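Putative branched chain amino acid ABC transporter, periplasmic amino acid-binding protein (PDB 7JFN) probably captures branched-chain or related amino acids in the periplasm and delivers them to an ABC transporter for uptake. Local coordinates at residues G261-T266 with V356-K361; L303-E308 with A332-P337; Y160-N165 with A206-A211; N220-L225 with L246-N251; N269-G274 with A363-D368. All coordinates share one frame; numbering follows the deposited sequence.

Interaction 1 of 5, residues G261-T266 with V356-K361; sequences GHIVST and VQEVSK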
# COMPACT_ATOMS: atom_id res chain seq x y z
N GLY A 261 -18.92 4.62 -11.15
CA GLY A 261 -18.60 6.03 -11.22
C GLY A 261 -17.67 6.53 -10.15
O GLY A 261 -17.18 7.67 -10.26
N HIS A 262 -17.41 5.74 -9.11
CA HIS A 262 -16.57 6.19 -8.01
C HIS A 262 -15.11 5.84 -8.27
O HIS A 262 -14.79 5.06 -9.17
CB HIS A 262 -17.10 5.62 -6.70
CG HIS A 262 -18.49 6.09 -6.43
ND1 HIS A 262 -18.76 7.39 -6.06
CD2 HIS A 262 -19.70 5.49 -6.59
CE1 HIS A 262 -20.07 7.55 -5.93
NE2 HIS A 262 -20.66 6.41 -6.25
N ILE A 263 -14.22 6.50 -7.53
CA ILE A 263 -12.83 6.67 -7.94
C ILE A 263 -11.88 6.06 -6.92
O ILE A 263 -12.11 6.12 -5.71
CB ILE A 263 -12.51 8.17 -8.12
CG1 ILE A 263 -13.58 8.85 -9.01
CG2 ILE A 263 -11.12 8.39 -8.73
CD1 ILE A 263 -13.64 8.30 -10.44
N VAL A 264 -10.76 5.51 -7.41
CA VAL A 264 -9.70 5.01 -6.53
C VAL A 264 -8.37 5.27 -7.23
O VAL A 264 -8.29 5.32 -8.46
CB VAL A 264 -9.91 3.50 -6.19
CG1 VAL A 264 -9.70 2.63 -7.43
CG2 VAL A 264 -9.01 3.05 -5.03
N SER A 265 -7.32 5.48 -6.44
CA SER A 265 -5.97 5.58 -6.97
C SER A 265 -5.13 4.45 -6.39
O SER A 265 -5.09 4.28 -5.17
CB SER A 265 -5.34 6.94 -6.62
OG SER A 265 -4.04 7.04 -7.17
N THR A 266 -4.50 3.65 -7.27
CA THR A 266 -3.71 2.50 -6.82
C THR A 266 -2.46 2.35 -7.68
O THR A 266 -2.35 2.97 -8.75
CB THR A 266 -4.51 1.19 -6.88
OG1 THR A 266 -4.41 0.63 -8.19
CG2 THR A 266 -6.00 1.39 -6.52
N VAL A 356 -5.12 6.39 -11.50
CA VAL A 356 -6.42 6.79 -10.98
C VAL A 356 -7.48 6.16 -11.87
O VAL A 356 -7.37 6.19 -13.10
CB VAL A 356 -6.54 8.32 -10.91
CG1 VAL A 356 -7.77 8.73 -10.13
CG2 VAL A 356 -5.27 8.91 -10.24
N GLN A 357 -8.48 5.54 -11.24
CA GLN A 357 -9.39 4.59 -11.87
C GLN A 357 -10.83 4.88 -11.47
O GLN A 357 -11.10 5.31 -10.35
CB GLN A 357 -9.03 3.17 -11.44
CG GLN A 357 -7.60 2.79 -11.82
CD GLN A 357 -7.06 1.66 -10.97
OE1 GLN A 357 -7.54 0.53 -11.04
NE2 GLN A 357 -6.07 1.97 -10.14
N GLU A 358 -11.76 4.62 -12.39
CA GLU A 358 -13.18 4.76 -12.13
C GLU A 358 -13.84 3.39 -12.25
O GLU A 358 -13.50 2.62 -13.16
CB GLU A 358 -13.83 5.73 -13.14
CG GLU A 358 -15.35 5.85 -13.03
CD GLU A 358 -15.99 6.34 -14.32
OE1 GLU A 358 -17.05 7.01 -14.25
OE2 GLU A 358 -15.45 6.03 -15.40
N VAL A 359 -14.78 3.08 -11.36
CA VAL A 359 -15.58 1.87 -11.52
C VAL A 359 -16.52 2.04 -12.72
O VAL A 359 -17.33 2.97 -12.76
CB VAL A 359 -16.36 1.54 -10.25
CG1 VAL A 359 -17.26 0.31 -10.48
CG2 VAL A 359 -15.38 1.28 -9.10
N SER A 360 -16.40 1.14 -13.70
CA SER A 360 -17.10 1.34 -14.95
C SER A 360 -17.45 0.01 -15.60
O SER A 360 -16.68 -0.95 -15.53
CB SER A 360 -16.26 2.17 -15.93
OG SER A 360 -16.95 2.31 -17.17
N LYS A 361 -18.60 -0.02 -16.26
CA LYS A 361 -18.93 -1.13 -17.15
C LYS A 361 -18.01 -1.19 -18.35
O LYS A 361 -17.97 -2.22 -19.04
CB LYS A 361 -20.37 -1.03 -17.63
CG LYS A 361 -21.40 -1.25 -16.55
CD LYS A 361 -22.81 -1.26 -17.11
CE LYS A 361 -23.83 -1.14 -16.00
NZ LYS A 361 -25.22 -1.07 -16.54
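Val-264 and Gln-357 form the hydrogen-bonded pair at the heart of two antiparallel strands, 263-266 and 356-360. Val-264 N donates to Gln-357 O over 3.0 Å, and Gln-357 N returns a bond of 2.8 Å to Val-264 O. On either side of this pair lie the non-hydrogen-bonded pairs Ile-263 with Glu-358 and Ser-265 with Val-356. The packing is tight on the face they share: Ile-263 CG2 presses on Val-356 CG1 at 3.6 Å, while Ile-263 CD1 lies 3.7 Å from Glu-358 CB, the two chains crossing at a slant. Val-145 and Met-149 of helix 138-152 close over Ile-263 on that face.

The other face carries the long Gln-357 side chain. With CG anti to the carbonyl carbon (chi1 -60°) and the chain extended beyond it, the amide reaches along the strand pair until NE2 meets Thr-266 OG1 at 2.9 Å, with the hydroxyl oxygen lying in the amide plane. OE1 is taken by Asn-269, which fixes the amide's rotation.

Toward Gly-261 the contact loosens and becomes partly exposed. Gly-261 N still bonds to Val-359 O at 2.8 Å, and Val-359 N to His-262 O, but Glu-358 merely lays its carboxylate beside the glycine, OE1 3.5 Å from Gly-261 CA. The positive phi of Gly-261 (92°) suits a residue without CB. This fits the second lobe of a leucine-binding-type periplasmic protein, where 263-266 ends the parallel run 186-193, 158-164, 215-218, 240-243, 263-266, and antiparallel strands, 350-360 first, carry the sheet on.

Interaction 2 of 5, residues L303-E308 with A332-P337; sequences LQLFGE and ASVKTP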
# COMPACT_ATOMS: atom_id res chain seq x y z
N LEU A 303 9.19 -5.95 -4.17
CA LEU A 303 10.16 -7.03 -4.13
C LEU A 303 10.93 -7.17 -5.44
O LEU A 303 12.03 -7.73 -5.45
CB LEU A 303 9.45 -8.34 -3.76
CG LEU A 303 8.97 -8.37 -2.30
CD1 LEU A 303 8.23 -9.69 -2.01
CD2 LEU A 303 10.21 -8.21 -1.38
N GLN A 304 10.38 -6.65 -6.54
CA GLN A 304 11.13 -6.55 -7.79
C GLN A 304 12.27 -5.55 -7.66
O GLN A 304 13.41 -5.82 -8.08
CB GLN A 304 10.20 -6.15 -8.93
CG GLN A 304 9.39 -7.30 -9.47
CD GLN A 304 8.47 -6.92 -10.63
OE1 GLN A 304 8.50 -5.78 -11.11
NE2 GLN A 304 7.66 -7.88 -11.09
N LEU A 305 11.98 -4.38 -7.08
CA LEU A 305 13.04 -3.42 -6.77
C LEU A 305 14.06 -4.03 -5.81
O LEU A 305 15.27 -3.86 -5.99
CB LEU A 305 12.45 -2.13 -6.17
CG LEU A 305 13.54 -1.07 -5.87
CD1 LEU A 305 14.17 -0.54 -7.16
CD2 LEU A 305 12.99 0.07 -5.10
N PHE A 306 13.58 -4.73 -4.78
CA PHE A 306 14.48 -5.44 -3.87
C PHE A 306 15.38 -6.43 -4.63
O PHE A 306 16.58 -6.51 -4.36
CB PHE A 306 13.65 -6.14 -2.79
CG PHE A 306 14.46 -6.98 -1.84
CD1 PHE A 306 15.33 -6.40 -0.94
CD2 PHE A 306 14.31 -8.36 -1.83
CE1 PHE A 306 16.06 -7.18 -0.05
CE2 PHE A 306 15.04 -9.15 -0.96
CZ PHE A 306 15.91 -8.56 -0.07
N GLY A 307 14.81 -7.21 -5.56
CA GLY A 307 15.62 -8.17 -6.30
C GLY A 307 16.66 -7.49 -7.17
O GLY A 307 17.77 -7.99 -7.34
N GLU A 308 16.30 -6.34 -7.74
CA GLU A 308 17.26 -5.57 -8.51
C GLU A 308 18.41 -5.10 -7.63
O GLU A 308 19.58 -5.16 -8.03
CB GLU A 308 16.56 -4.38 -9.17
CG GLU A 308 17.46 -3.49 -10.01
CD GLU A 308 18.02 -4.17 -11.26
OE1 GLU A 308 17.44 -5.16 -11.74
OE2 GLU A 308 19.05 -3.69 -11.76
N ALA A 332 18.86 1.57 -6.37
CA ALA A 332 18.32 0.68 -7.40
C ALA A 332 17.11 1.30 -8.09
O ALA A 332 16.41 2.14 -7.54
CB ALA A 332 17.91 -0.66 -6.78
N SER A 333 16.88 0.86 -9.31
CA SER A 333 15.65 1.15 -10.02
C SER A 333 15.36 -0.02 -10.93
O SER A 333 16.28 -0.69 -11.41
CB SER A 333 15.71 2.46 -10.81
OG SER A 333 16.76 2.43 -11.73
N VAL A 334 14.08 -0.26 -11.18
CA VAL A 334 13.69 -1.40 -11.99
C VAL A 334 12.49 -0.99 -12.82
O VAL A 334 11.66 -0.19 -12.39
CB VAL A 334 13.37 -2.63 -11.10
CG1 VAL A 334 12.15 -2.38 -10.23
CG2 VAL A 334 13.26 -3.92 -11.94
N LYS A 335 12.40 -1.54 -14.02
CA LYS A 335 11.20 -1.39 -14.82
C LYS A 335 10.21 -2.47 -14.44
O LYS A 335 10.47 -3.66 -14.68
CB LYS A 335 11.53 -1.47 -16.32
CG LYS A 335 12.13 -0.22 -16.88
CD LYS A 335 11.64 0.04 -18.30
CE LYS A 335 11.34 1.52 -18.49
NZ LYS A 335 12.49 2.36 -18.07
N THR A 336 9.09 -2.08 -13.89
CA THR A 336 8.02 -3.00 -13.53
C THR A 336 6.98 -3.03 -14.62
O THR A 336 7.06 -2.28 -15.60
CB THR A 336 7.37 -2.59 -12.21
OG1 THR A 336 6.58 -1.42 -12.42
CG2 THR A 336 8.42 -2.35 -11.12
N PRO A 337 5.98 -3.90 -14.49
CA PRO A 337 4.86 -3.87 -15.44
C PRO A 337 4.14 -2.54 -15.51
O PRO A 337 3.41 -2.31 -16.49
CB PRO A 337 3.95 -4.98 -14.91
CG PRO A 337 4.95 -6.02 -14.39
CD PRO A 337 5.98 -5.14 -13.68
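Leu-305 and Val-334 supply the apolar part of this contact between helix 303-308 and strand 333-336. Val-334 CG1 points into the helix surface, 3.7 Å from Leu-305 CA. Its torsion (chi1 65°) sets that methyl between the backbone N and the carbonyl carbon, while Val-334 CB faces Glu-308 CB. Leu-305 reaches toward the start of the strand: its CD1 methyl lies 3.8 Å from Ala-332 CB and passes close to Ser-333 CA.

Polar groups meet carbon rather than each other. The extended Gln-304 side chain brings OE1 to 3.4 Å from Thr-336 CG2 and 3.7 Å from Pro-337 CD, so the amide rests against the end of the strand and the proline ring. Glu-308, bent at chi2 (67°), sets its CG 3.3 Å from Ser-333 O; its carboxylate has a weak, long ion pair with Lys-311. Thr-336 OG1 turns to the backbone around Gly-339 instead of the helix.

The strand lies askew to the helix, their directions 135° apart. It pairs antiparallel with strand 339-343, and Tyr-341 packs on Val-334 and Thr-336. Helix 26-44 touches Leu-303 and Gln-304, so Gln-304 meets both that helix and the end of the strand.

Interaction 3 of 5, residues Y160-N165 with A206-A211; sequences YSINQN and AKIQAA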
# COMPACT_ATOMS: atom_id res chain seq x y z
N TYR A 160 -15.87 17.05 0.75
CA TYR A 160 -16.10 16.63 2.12
C TYR A 160 -15.05 15.58 2.45
O TYR A 160 -14.67 14.80 1.58
CB TYR A 160 -17.51 16.03 2.29
CG TYR A 160 -18.03 15.99 3.70
CD1 TYR A 160 -18.93 16.96 4.15
CD2 TYR A 160 -17.63 15.00 4.59
CE1 TYR A 160 -19.41 16.94 5.44
CE2 TYR A 160 -18.12 14.98 5.91
CZ TYR A 160 -19.00 15.96 6.31
OH TYR A 160 -19.51 15.98 7.60
N SER A 161 -14.59 15.55 3.70
CA SER A 161 -13.63 14.56 4.17
C SER A 161 -14.30 13.73 5.25
O SER A 161 -14.78 14.28 6.25
CB SER A 161 -12.37 15.24 4.75
OG SER A 161 -11.51 14.31 5.40
N ILE A 162 -14.35 12.41 5.07
CA ILE A 162 -14.95 11.56 6.10
C ILE A 162 -14.07 10.33 6.26
O ILE A 162 -13.78 9.62 5.29
CB ILE A 162 -16.41 11.18 5.79
CG1 ILE A 162 -16.97 10.25 6.89
CG2 ILE A 162 -16.57 10.56 4.37
CD1 ILE A 162 -18.51 10.08 6.83
N ASN A 163 -13.59 10.10 7.48
CA ASN A 163 -12.63 9.03 7.71
C ASN A 163 -12.86 8.42 9.08
O ASN A 163 -13.65 8.91 9.90
CB ASN A 163 -11.20 9.56 7.60
CG ASN A 163 -10.90 10.10 6.22
OD1 ASN A 163 -10.66 9.32 5.30
ND2 ASN A 163 -10.94 11.44 6.07
N GLN A 164 -12.10 7.36 9.35
CA GLN A 164 -12.17 6.64 10.62
C GLN A 164 -11.29 7.34 11.64
O GLN A 164 -10.20 7.83 11.32
CB GLN A 164 -11.69 5.20 10.41
CG GLN A 164 -12.53 4.42 9.39
CD GLN A 164 -11.75 3.34 8.66
OE1 GLN A 164 -10.66 3.60 8.14
NE2 GLN A 164 -12.33 2.14 8.56
N ASN A 165 -11.74 7.37 12.89
CA ASN A 165 -11.01 8.10 13.93
C ASN A 165 -9.90 7.24 14.53
O ASN A 165 -10.00 6.74 15.66
CB ASN A 165 -11.97 8.62 14.99
CG ASN A 165 -11.30 9.55 15.96
OD1 ASN A 165 -10.22 10.10 15.66
ND2 ASN A 165 -11.90 9.74 17.12
N ALA A 206 -26.49 12.55 5.69
CA ALA A 206 -27.35 13.72 5.75
C ALA A 206 -26.52 14.99 5.92
O ALA A 206 -26.83 16.03 5.32
CB ALA A 206 -28.36 13.59 6.89
N LYS A 207 -25.47 14.92 6.75
CA LYS A 207 -24.53 16.04 6.89
C LYS A 207 -23.80 16.34 5.58
O LYS A 207 -23.61 17.50 5.22
CB LYS A 207 -23.50 15.74 7.97
CG LYS A 207 -24.00 15.90 9.40
CD LYS A 207 -22.83 15.95 10.37
CE LYS A 207 -21.88 17.11 10.04
NZ LYS A 207 -20.91 17.37 11.13
N ILE A 208 -23.37 15.30 4.87
CA ILE A 208 -22.70 15.51 3.60
C ILE A 208 -23.65 16.14 2.59
O ILE A 208 -23.28 17.05 1.85
CB ILE A 208 -22.10 14.19 3.08
CG1 ILE A 208 -21.04 13.67 4.06
CG2 ILE A 208 -21.50 14.38 1.68
CD1 ILE A 208 -20.54 12.27 3.73
N GLN A 209 -24.89 15.64 2.54
CA GLN A 209 -25.90 16.24 1.67
C GLN A 209 -26.10 17.71 1.99
O GLN A 209 -26.19 18.55 1.09
CB GLN A 209 -27.22 15.47 1.78
CG GLN A 209 -27.49 14.53 0.61
CD GLN A 209 -28.73 13.67 0.78
OE1 GLN A 209 -29.23 13.48 1.88
NE2 GLN A 209 -29.24 13.14 -0.33
N ALA A 210 -26.14 18.04 3.29
CA ALA A 210 -26.32 19.43 3.70
C ALA A 210 -25.15 20.31 3.29
O ALA A 210 -25.32 21.52 3.11
CB ALA A 210 -26.53 19.49 5.22
N ALA A 211 -23.96 19.73 3.12
CA ALA A 211 -22.76 20.50 2.78
C ALA A 211 -22.67 20.83 1.30
O ALA A 211 -21.85 21.67 0.92
CB ALA A 211 -21.49 19.75 3.22
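Tyr-160 turns the face of its ring to Ile-208, whose CG1 stands almost exactly over the ring centre. The CH-pi distance from Ile-208 CG1 to the Tyr-160 centroid is 3.5 Å, only 5° off the ring normal, so the methylene is nearly equidistant from all six ring carbons. Ile-208 gets there with CG1 anti to its carbonyl carbon (chi1 -62°), its chain crossing the tyrosine at a slant, and CD1 continues toward strand 160-164, coming to 4.3 Å from Ile-162 CD1.

Ala-211, three residues further on, meets the same ring differently: its CB lies in the ring plane at the edge, 3.9 Å from Tyr-160 CD1. One ring therefore fits between Ile-208 and Ala-211, with the isoleucine over its face and the alanine at its rim. At the phenol end Lys-207 runs across at about a right angle, and its CE comes within 3.6 Å of Tyr-160 OH. The hydroxyl is hydrogen-bonded to Thr-191, which ties the outer end of the ring to the neighbouring strand.

Strand 160-164 and helix 206-211 run nearly antiparallel, as in the alpha/beta lobes of periplasmic binding proteins, where helices pack on a parallel sheet. Strand 158-164 sits between strands 186-193 and 215-218; helix 202-211, which connects these two, lies over it, and Val-216 also touches both Ile-162 and Ile-208.

Interaction 4 of 5, residues N220-L225 with L246-N251; sequences NWSNDL and LDQPGN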
# COMPACT_ATOMS: atom_id res chain seq x y z
N ASN A 220 -11.75 5.13 4.09
CA ASN A 220 -12.42 4.02 4.76
C ASN A 220 -12.21 2.71 4.00
O ASN A 220 -11.97 2.68 2.79
CB ASN A 220 -13.93 4.29 4.89
CG ASN A 220 -14.24 5.34 5.93
OD1 ASN A 220 -13.35 6.01 6.44
ND2 ASN A 220 -15.53 5.52 6.21
N TRP A 221 -12.29 1.61 4.75
CA TRP A 221 -12.16 0.27 4.17
C TRP A 221 -13.27 -0.62 4.69
O TRP A 221 -13.88 -0.36 5.73
CB TRP A 221 -10.78 -0.34 4.48
CG TRP A 221 -10.29 -0.06 5.90
CD1 TRP A 221 -9.46 0.97 6.30
CD2 TRP A 221 -10.60 -0.80 7.09
NE1 TRP A 221 -9.23 0.90 7.65
CE2 TRP A 221 -9.93 -0.17 8.16
CE3 TRP A 221 -11.38 -1.93 7.35
CZ2 TRP A 221 -10.02 -0.64 9.48
CZ3 TRP A 221 -11.48 -2.40 8.66
CH2 TRP A 221 -10.79 -1.76 9.71
N SER A 222 -13.56 -1.68 3.92
CA SER A 222 -14.53 -2.73 4.27
C SER A 222 -15.88 -2.08 4.61
O SER A 222 -16.33 -1.22 3.84
CB SER A 222 -13.95 -3.60 5.37
OG SER A 222 -12.77 -4.22 4.92
N ASN A 223 -16.54 -2.46 5.71
CA ASN A 223 -17.90 -1.99 5.94
C ASN A 223 -17.96 -0.48 6.05
O ASN A 223 -18.93 0.14 5.58
CB ASN A 223 -18.49 -2.63 7.20
CG ASN A 223 -18.87 -4.07 7.00
OD1 ASN A 223 -18.95 -4.53 5.86
ND2 ASN A 223 -19.14 -4.78 8.09
N ASP A 224 -16.94 0.13 6.65
CA ASP A 224 -16.95 1.59 6.79
C ASP A 224 -16.96 2.29 5.43
O ASP A 224 -17.41 3.43 5.33
CB ASP A 224 -15.75 2.08 7.60
CG ASP A 224 -15.93 1.90 9.10
OD1 ASP A 224 -17.02 1.48 9.56
OD2 ASP A 224 -14.95 2.18 9.82
N LEU A 225 -16.41 1.64 4.39
CA LEU A 225 -16.52 2.19 3.05
C LEU A 225 -17.85 1.79 2.39
O LEU A 225 -18.61 2.64 1.91
CB LEU A 225 -15.34 1.72 2.19
CG LEU A 225 -15.33 2.31 0.78
CD1 LEU A 225 -15.21 3.84 0.85
CD2 LEU A 225 -14.19 1.68 -0.05
N LEU A 246 -11.34 1.25 -2.67
CA LEU A 246 -12.52 0.73 -3.36
C LEU A 246 -12.27 -0.66 -3.96
O LEU A 246 -13.22 -1.46 -4.07
CB LEU A 246 -12.95 1.73 -4.44
CG LEU A 246 -14.34 1.53 -5.04
CD1 LEU A 246 -15.42 1.32 -3.97
CD2 LEU A 246 -14.71 2.72 -5.90
N ASP A 247 -11.02 -1.00 -4.28
CA ASP A 247 -10.74 -2.27 -4.95
C ASP A 247 -10.36 -3.41 -4.00
O ASP A 247 -9.83 -4.43 -4.48
CB ASP A 247 -9.65 -2.09 -6.02
CG ASP A 247 -8.31 -1.72 -5.43
OD1 ASP A 247 -8.28 -1.04 -4.38
OD2 ASP A 247 -7.29 -2.11 -6.05
N GLN A 248 -10.66 -3.32 -2.71
CA GLN A 248 -10.57 -4.53 -1.89
C GLN A 248 -11.36 -5.65 -2.55
O GLN A 248 -12.45 -5.40 -3.09
CB GLN A 248 -11.15 -4.32 -0.49
CG GLN A 248 -10.49 -3.27 0.35
CD GLN A 248 -11.33 -3.01 1.57
OE1 GLN A 248 -12.24 -2.18 1.53
NE2 GLN A 248 -11.07 -3.76 2.64
N PRO A 249 -10.87 -6.88 -2.52
CA PRO A 249 -11.62 -8.00 -3.09
C PRO A 249 -13.00 -8.08 -2.48
O PRO A 249 -13.18 -7.90 -1.27
CB PRO A 249 -10.76 -9.22 -2.74
CG PRO A 249 -9.38 -8.66 -2.62
CD PRO A 249 -9.55 -7.30 -2.01
N GLY A 250 -14.01 -8.27 -3.32
CA GLY A 250 -15.37 -8.35 -2.86
C GLY A 250 -16.14 -7.04 -2.88
O GLY A 250 -17.37 -7.07 -2.93
N ASN A 251 -15.45 -5.88 -2.84
CA ASN A 251 -16.17 -4.61 -2.72
C ASN A 251 -17.10 -4.38 -3.89
O ASN A 251 -18.25 -3.96 -3.70
CB ASN A 251 -15.19 -3.43 -2.61
CG ASN A 251 -14.65 -3.27 -1.21
OD1 ASN A 251 -14.94 -4.10 -0.34
ND2 ASN A 251 -13.85 -2.23 -0.99
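The start of helix 223-235, at the C-terminal end of strand 215-218, is tied to the type II beta turn 248-251 by one glutamine amide. Gln-248 presents both ends of that amide to Ser-222. OE1 accepts from Ser-222 N at 2.8 Å in a nearly straight bond (171°), in the carbonyl plane and on a lone pair, while NE2 donates to Ser-222 OG at 2.9 Å. The two bonds settle which way round the amide lies. The serine occupies the N-cap position, but its hydroxyl makes no capping bond and serves the glutamine instead.

A second donor, Asn-251 ND2, approaches from above the carbonyl plane, 3.0 Å from Gln-248 OE1, so the last residue of the turn holds the side chain of the first. Trp-221 CB borders the amide, 3.8 Å from Gln-248 OE1. Next to this polar group the contact is apolar: Leu-225, its CG anti to the backbone N (chi1 -177°), sends CD2 to 3.8 Å from Leu-246 CA and 4.1 Å from Leu-246 CD1.

A nitrate ion, probably from the crystallisation liquor, lies about 4 Å from the Trp-221 side chain, whose NE1 bonds to Tyr-166. Tyr-294 touches Gln-248 and Pro-249. Leu-246, just ahead of the turn, packs on Met-229 of helix 223-235 and Phe-374 of strand 373-380; the turn leads straight into helix 251-255, Gly-250 at its N-cap.

Interaction 5 of 5, residues N269-G274 with A363-D368; sequences NPEANG and ARIKAD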
# COMPACT_ATOMS: atom_id res chain seq x y z
N ASN A 269 -3.09 -1.24 -12.64
CA ASN A 269 -4.33 -1.62 -13.26
C ASN A 269 -3.94 -2.47 -14.47
O ASN A 269 -3.05 -2.07 -15.23
CB ASN A 269 -5.18 -0.41 -13.65
CG ASN A 269 -6.48 -0.80 -14.34
OD1 ASN A 269 -6.47 -1.25 -15.48
ND2 ASN A 269 -7.60 -0.60 -13.64
N PRO A 270 -4.57 -3.63 -14.66
CA PRO A 270 -4.12 -4.54 -15.72
C PRO A 270 -4.28 -3.96 -17.12
O PRO A 270 -3.60 -4.41 -18.05
CB PRO A 270 -4.99 -5.79 -15.52
CG PRO A 270 -6.19 -5.31 -14.80
CD PRO A 270 -5.71 -4.18 -13.90
N GLU A 271 -5.13 -2.94 -17.27
CA GLU A 271 -5.35 -2.28 -18.55
C GLU A 271 -4.52 -1.01 -18.72
O GLU A 271 -4.60 -0.37 -19.78
CB GLU A 271 -6.84 -1.95 -18.71
CG GLU A 271 -7.75 -3.16 -18.45
CD GLU A 271 -9.24 -2.84 -18.56
OE1 GLU A 271 -10.00 -3.27 -17.66
OE2 GLU A 271 -9.65 -2.16 -19.53
N ALA A 272 -3.71 -0.63 -17.73
CA ALA A 272 -3.04 0.67 -17.72
C ALA A 272 -1.74 0.70 -18.51
O ALA A 272 -1.25 1.79 -18.80
CB ALA A 272 -2.74 1.13 -16.28
N ASN A 273 -1.16 -0.44 -18.87
CA ASN A 273 0.12 -0.43 -19.59
C ASN A 273 0.16 -1.55 -20.62
O ASN A 273 1.12 -2.32 -20.69
CB ASN A 273 1.29 -0.52 -18.61
CG ASN A 273 2.62 -0.09 -19.23
OD1 ASN A 273 2.65 0.62 -20.24
ND2 ASN A 273 3.72 -0.55 -18.64
N GLY A 274 -0.89 -1.63 -21.45
CA GLY A 274 -0.90 -2.49 -22.63
C GLY A 274 -0.51 -3.93 -22.32
O GLY A 274 -0.95 -4.53 -21.34
N ALA A 363 -14.73 -0.93 -18.37
CA ALA A 363 -13.48 -1.63 -18.12
C ALA A 363 -13.54 -3.00 -18.78
O ALA A 363 -14.58 -3.66 -18.81
CB ALA A 363 -13.23 -1.77 -16.60
N ARG A 364 -12.41 -3.42 -19.34
CA ARG A 364 -12.43 -4.69 -20.06
C ARG A 364 -12.32 -5.87 -19.09
O ARG A 364 -13.03 -6.87 -19.26
CB ARG A 364 -11.30 -4.73 -21.08
CG ARG A 364 -11.50 -5.82 -22.07
CD ARG A 364 -10.43 -5.77 -23.13
NE ARG A 364 -9.17 -6.35 -22.66
CZ ARG A 364 -8.80 -7.59 -22.92
NH1 ARG A 364 -9.58 -8.39 -23.65
NH2 ARG A 364 -7.64 -8.05 -22.46
N ILE A 365 -11.47 -5.75 -18.09
CA ILE A 365 -11.32 -6.75 -17.04
C ILE A 365 -12.31 -6.41 -15.93
O ILE A 365 -12.27 -5.31 -15.38
CB ILE A 365 -9.88 -6.76 -16.50
CG1 ILE A 365 -8.87 -6.96 -17.64
CG2 ILE A 365 -9.72 -7.79 -15.38
CD1 ILE A 365 -8.80 -8.35 -18.17
N LYS A 366 -13.20 -7.36 -15.60
CA LYS A 366 -14.24 -7.14 -14.59
C LYS A 366 -13.78 -7.54 -13.19
O LYS A 366 -12.94 -8.41 -13.02
CB LYS A 366 -15.50 -7.95 -14.94
CG LYS A 366 -16.01 -7.76 -16.35
CD LYS A 366 -16.28 -6.30 -16.61
CE LYS A 366 -16.77 -6.11 -18.03
NZ LYS A 366 -17.29 -4.73 -18.23
N ALA A 367 -14.37 -6.88 -12.18
CA ALA A 367 -14.11 -7.18 -10.78
C ALA A 367 -15.25 -8.00 -10.18
O ALA A 367 -16.43 -7.75 -10.45
CB ALA A 367 -13.93 -5.90 -9.96
N ASP A 368 -14.87 -9.00 -9.37
CA ASP A 368 -15.81 -9.81 -8.58
C ASP A 368 -16.92 -10.45 -9.42
O ASP A 368 -18.01 -10.75 -8.92
CB ASP A 368 -16.40 -8.97 -7.44
CG ASP A 368 -15.33 -8.41 -6.52
OD1 ASP A 368 -14.21 -8.97 -6.44
OD2 ASP A 368 -15.61 -7.38 -5.86
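Glu-271 OE1 receives the backbone N-H of Ile-365 at 2.9 Å, in a nearly straight bond (169°) that comes from above the carboxylate plane. The second oxygen takes the preceding amide: Arg-364 N lies 3.0 Å from Glu-271 OE2, on its syn side and somewhat out of the carboxylate plane, and adds a weak, bent bond to OE1. Two successive peptide N-H groups are thus gripped by one carboxylate. Interaction with these amides would be expected to favour the charged form of the acid.

The glutamate gets its reach from an extended chain, CG anti to the carbonyl carbon (chi1 -51°), and runs alongside Ile-365, the two chains pointing opposite ways. Its backbone belongs to a type I beta turn, 269-272, whose first residue also makes an Asx turn: Asn-269 OD1 accepts from Glu-271 N at 2.8 Å. The contact joins the loop before helix 274-288 to that between strands 350-360 and 373-380, at the surface.

Pro-270 CG rests 4.2 Å from Ile-365 CG1, and Arg-364 CB sits 3.4 Å from Glu-271 OE2. Arg-364 NE stays 5.3 Å from Glu-271 OE2, not in contact. Met-278 of helix 274-288 packs against both Arg-364 and Ile-365.

Overall arrangement
Interactions 1, 4 and 5 form a cluster, with centres 11 to 18 Å apart; 3 joins it through 4 and 2 through 5. Interactions 2 and 3 are the farthest pair, 39 Å between centres, yet both, like interaction 1, reach the same mixed sheet. Interaction 1 adjoins 4, where Val-359 CG2 lies 3.6 Å from Leu-246 CD2, and is bonded to 5 through the Gln-357 amide. Between 4 and 5, Asp-368 OD1 lies 3.2 Å from Gly-250 N, a weak hydrogen bond. Probable hydrogen bonds join Gln-164 NE2 to Asp-224 OD2 (3 to 4) and Asn-273 ND2 to Pro-337 O (5 to 2). The nitrate is beside interaction 4, the potassium ion about 11 Å from the Ile-263 side chain.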